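Side-chain contact in putative streptothricin acetyltransferase (Bacillus anthracis, PDB 3PP9), which binds acetyl coenzyme A and, as a putative GNAT-family acetyltransferase, probably transfers the acetyl group to streptothricin, an antibiotic: residues 75-80 / 126-131. Sequence-based numbering, arbitrary orientation.
Sequences NQIIYI and KQWAKE
W128 lays one face of its indole against I77. The methyl CG2 of I77 makes a CH-pi contact, almost straight above the five-membered ring and 3.5 Å from its centroid. CD1 of I77 touches the same pyrrole end, 3.7 Å from W128 CD1. With CG anti to the backbone N (chi1 180°), W128 stretches from helix 117-131 to strand 76-83. The segment axes approach to 10.7 Å, ordinary spacing for a helix on a sheet, and run roughly antiparallel; the indole fills the layer between them. Y79 turns its ring edge toward the indole face in an offset edge-to-face pair, with planes at 78°. Its CE2 lies 3.9 Å from W128 CB, and its OH approaches W128 CD1 obliquely at 3.4 Å. The far rim of the indole ends at the backbone, where W128 CH2 is 3.5 Å from N75 O. L93 of the adjacent strand 86-95 and A101 of strand 101-108 also touch W128. The contact thus packs the C-terminal end of the helix on the central sheet of the GNAT fold. The hold between the two segments therefore depends on the fit of the indole against I77 and Y79, not on directional polar bonds.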
ATOM      1  N   ASN A  75      -8.739 -16.552  -4.243  1.00 19.16           N
ATOM      2  CA  ASN A  75      -7.617 -15.627  -4.447  1.00 18.57           C
ATOM      3  C   ASN A  75      -6.625 -15.471  -3.325  1.00 17.10           C
ATOM      4  O   ASN A  75      -5.884 -14.496  -3.284  1.00 16.99           O
ATOM      5  CB  ASN A  75      -8.140 -14.248  -4.846  1.00 19.64           C
ATOM      6  CG  ASN A  75      -8.832 -14.244  -6.185  1.00 23.42           C
ATOM      7  OD1 ASN A  75      -8.585 -15.099  -7.034  1.00 27.06           O
ATOM      8  ND2 ASN A  75      -9.681 -13.256  -6.389  1.00 25.03           N
ATOM      9  N   GLN A  76      -6.645 -16.398  -2.381  0.50 16.25           N
ATOM     10  CA  GLN A  76      -5.653 -16.349  -1.311  0.50 15.88           C
ATOM     11  C   GLN A  76      -5.398 -17.790  -0.883  0.50 15.13           C
ATOM     12  O   GLN A  76      -6.237 -18.668  -1.091  0.50 15.76           O
ATOM     13  CB  GLN A  76      -6.011 -15.355  -0.191  0.50 17.22           C
ATOM     14  CG  GLN A  76      -7.122 -15.700   0.737  0.50 18.81           C
ATOM     15  CD  GLN A  76      -7.367 -14.577   1.760  0.50 22.79           C
ATOM     16  OE1 GLN A  76      -6.992 -13.418   1.542  0.50 23.96           O
ATOM     17  NE2 GLN A  76      -7.998 -14.921   2.873  0.50 21.67           N
ATOM     18  N   ILE A  77      -4.218 -18.042  -0.330  1.00 13.73           N
ATOM     19  CA  ILE A  77      -3.836 -19.380   0.046  1.00 13.49           C
ATOM     20  C   ILE A  77      -2.642 -19.362   0.968  1.00 12.69           C
ATOM     21  O   ILE A  77      -1.937 -18.366   1.041  1.00 13.10           O
ATOM     22  CB  ILE A  77      -3.408 -20.149  -1.263  1.00 14.04           C
ATOM     23  CG1 ILE A  77      -3.260 -21.654  -1.079  1.00 14.79           C
ATOM     24  CG2 ILE A  77      -2.110 -19.582  -1.845  1.00 13.70           C
ATOM     25  CD1 ILE A  77      -3.175 -22.399  -2.467  1.00 16.06           C
ATOM     26  N   ILE A  78      -2.473 -20.459   1.702  1.00 12.18           N
ATOM     27  CA  ILE A  78      -1.290 -20.679   2.539  1.00 11.34           C
ATOM     28  C   ILE A  78      -0.634 -22.001   2.129  1.00 11.92           C
ATOM     29  O   ILE A  78      -1.330 -23.011   1.899  1.00 13.04           O
ATOM     30  CB  ILE A  78      -1.594 -20.701   4.051  1.00 11.46           C
ATOM     31  CG1 ILE A  78      -1.959 -19.291   4.488  1.00 12.26           C
ATOM     32  CG2 ILE A  78      -0.391 -21.207   4.842  1.00 13.85           C
ATOM     33  CD1 ILE A  78      -2.410 -19.148   5.954  1.00 14.17           C
ATOM     34  N   TYR A  79       0.682 -21.967   1.945  1.00 12.42           N
ATOM     35  CA  TYR A  79       1.428 -23.195   1.699  1.00 12.66           C
ATOM     36  C   TYR A  79       2.279 -23.423   2.927  1.00 13.32           C
ATOM     37  O   TYR A  79       2.842 -22.478   3.474  1.00 13.79           O
ATOM     38  CB  TYR A  79       2.315 -23.144   0.472  1.00 12.80           C
ATOM     39  CG  TYR A  79       1.561 -23.136  -0.821  1.00 12.50           C
ATOM     40  CD1 TYR A  79       1.103 -24.317  -1.376  1.00 14.66           C
ATOM     41  CD2 TYR A  79       1.336 -21.962  -1.508  1.00 13.97           C
ATOM     42  CE1 TYR A  79       0.395 -24.325  -2.571  1.00 14.49           C
ATOM     43  CE2 TYR A  79       0.659 -21.965  -2.712  1.00 14.21           C
ATOM     44  CZ  TYR A  79       0.196 -23.141  -3.234  1.00 15.73           C
ATOM     45  OH  TYR A  79      -0.488 -23.138  -4.446  1.00 19.47           O
ATOM     46  N   ILE A  80       2.351 -24.671   3.367  1.00 13.04           N
ATOM     47  CA  ILE A  80       3.177 -25.051   4.506  1.00 12.97           C
ATOM     48  C   ILE A  80       4.348 -25.921   4.068  1.00 14.00           C
ATOM     49  O   ILE A  80       4.257 -26.671   3.099  1.00 15.15           O
ATOM     50  CB  ILE A  80       2.376 -25.809   5.626  1.00 13.32           C
ATOM     51  CG1 ILE A  80       1.607 -27.028   5.070  1.00 14.47           C
ATOM     52  CG2 ILE A  80       1.416 -24.846   6.315  1.00 13.92           C
ATOM     53  CD1 ILE A  80       0.859 -27.894   6.126  1.00 14.53           C
ATOM     54  N   LYS A 126       5.322 -18.772  -6.743  1.00 15.45           N
ATOM     55  CA  LYS A 126       5.382 -18.399  -8.147  1.00 17.62           C
ATOM     56  C   LYS A 126       4.449 -19.285  -8.951  1.00 17.92           C
ATOM     57  O   LYS A 126       3.787 -18.801  -9.851  1.00 19.37           O
ATOM     58  CB  LYS A 126       6.806 -18.435  -8.706  1.00 18.92           C
ATOM     59  CG  LYS A 126       7.719 -17.429  -8.071  1.00 22.72           C
ATOM     60  CD  LYS A 126       9.063 -17.292  -8.775  1.00 29.15           C
ATOM     61  CE  LYS A 126       9.883 -18.558  -8.828  1.00 33.46           C
ATOM     62  NZ  LYS A 126      11.194 -18.283  -9.513  1.00 36.12           N
ATOM     63  N   GLN A 127       4.411 -20.584  -8.652  0.50 17.82           N
ATOM     64  CA  GLN A 127       3.510 -21.509  -9.363  0.50 19.37           C
ATOM     65  C   GLN A 127       2.053 -21.084  -9.163  0.50 18.27           C
ATOM     66  O   GLN A 127       1.270 -21.043 -10.100  0.50 18.73           O
ATOM     67  CB  GLN A 127       3.685 -22.952  -8.865  0.50 20.78           C
ATOM     68  CG  GLN A 127       5.036 -23.598  -9.152  0.50 24.52           C
ATOM     69  CD  GLN A 127       5.194 -24.046 -10.583  0.50 29.57           C
ATOM     70  OE1 GLN A 127       6.218 -24.625 -10.952  0.50 35.76           O
ATOM     71  NE2 GLN A 127       4.172 -23.810 -11.402  0.50 31.75           N
ATOM     72  N   TRP A 128       1.694 -20.764  -7.923  1.00 16.64           N
ATOM     73  CA  TRP A 128       0.336 -20.339  -7.611  1.00 16.33           C
ATOM     74  C   TRP A 128      -0.027 -19.071  -8.384  1.00 16.51           C
ATOM     75  O   TRP A 128      -1.096 -18.980  -8.991  1.00 17.69           O
ATOM     76  CB  TRP A 128       0.202 -20.106  -6.106  1.00 16.40           C
ATOM     77  CG  TRP A 128      -1.162 -19.664  -5.674  1.00 14.76           C
ATOM     78  CD1 TRP A 128      -2.256 -20.467  -5.463  1.00 15.24           C
ATOM     79  CD2 TRP A 128      -1.576 -18.331  -5.347  1.00 14.36           C
ATOM     80  NE1 TRP A 128      -3.330 -19.705  -5.067  1.00 15.52           N
ATOM     81  CE2 TRP A 128      -2.933 -18.400  -4.960  1.00 13.23           C
ATOM     82  CE3 TRP A 128      -0.923 -17.094  -5.301  1.00 14.39           C
ATOM     83  CZ2 TRP A 128      -3.648 -17.274  -4.556  1.00 14.43           C
ATOM     84  CZ3 TRP A 128      -1.636 -15.985  -4.924  1.00 15.55           C
ATOM     85  CH2 TRP A 128      -2.986 -16.081  -4.544  1.00 15.36           C
ATOM     86  N   ALA A 129       0.892 -18.107  -8.390  1.00 15.95           N
ATOM     87  CA  ALA A 129       0.678 -16.865  -9.106  1.00 17.12           C
ATOM     88  C   ALA A 129       0.435 -17.150 -10.573  1.00 18.47           C
ATOM     89  O   ALA A 129      -0.518 -16.652 -11.172  1.00 18.76           O
ATOM     90  CB  ALA A 129       1.893 -15.969  -8.945  1.00 16.31           C
ATOM     91  N   LYS A 130       1.283 -17.973 -11.167  1.00 19.66           N
ATOM     92  CA  LYS A 130       1.111 -18.275 -12.597  1.00 21.80           C
ATOM     93  C   LYS A 130      -0.205 -19.008 -12.896  1.00 23.02           C
ATOM     94  O   LYS A 130      -0.883 -18.715 -13.904  1.00 23.76           O
ATOM     95  CB  LYS A 130       2.321 -19.035 -13.122  1.00 23.40           C
ATOM     96  CG  LYS A 130       3.594 -18.210 -13.071  1.00 25.26           C
ATOM     97  CD  LYS A 130       4.809 -19.011 -13.494  1.00 29.63           C
ATOM     98  CE  LYS A 130       6.095 -18.214 -13.341  1.00 32.02           C
ATOM     99  NZ  LYS A 130       7.318 -18.979 -13.767  1.00 35.24           N
ATOM    100  N   GLU A 131      -0.574 -19.946 -12.027  1.00 22.79           N
ATOM    101  CA  GLU A 131      -1.827 -20.704 -12.191  1.00 24.76           C
ATOM    102  C   GLU A 131      -3.043 -19.771 -12.193  1.00 24.17           C
ATOM    103  O   GLU A 131      -4.056 -20.048 -12.864  1.00 24.69           O
ATOM    104  CB  GLU A 131      -1.956 -21.775 -11.106  1.00 25.94           C
ATOM    105  CG  GLU A 131      -1.006 -22.942 -11.318  1.00 30.44           C
ATOM    106  CD  GLU A 131      -1.014 -23.971 -10.198  1.00 35.89           C
ATOM    107  OE1 GLU A 131      -1.647 -23.729  -9.141  1.00 40.63           O
ATOM    108  OE2 GLU A 131      -0.352 -25.021 -10.380  1.00 41.40           O
TER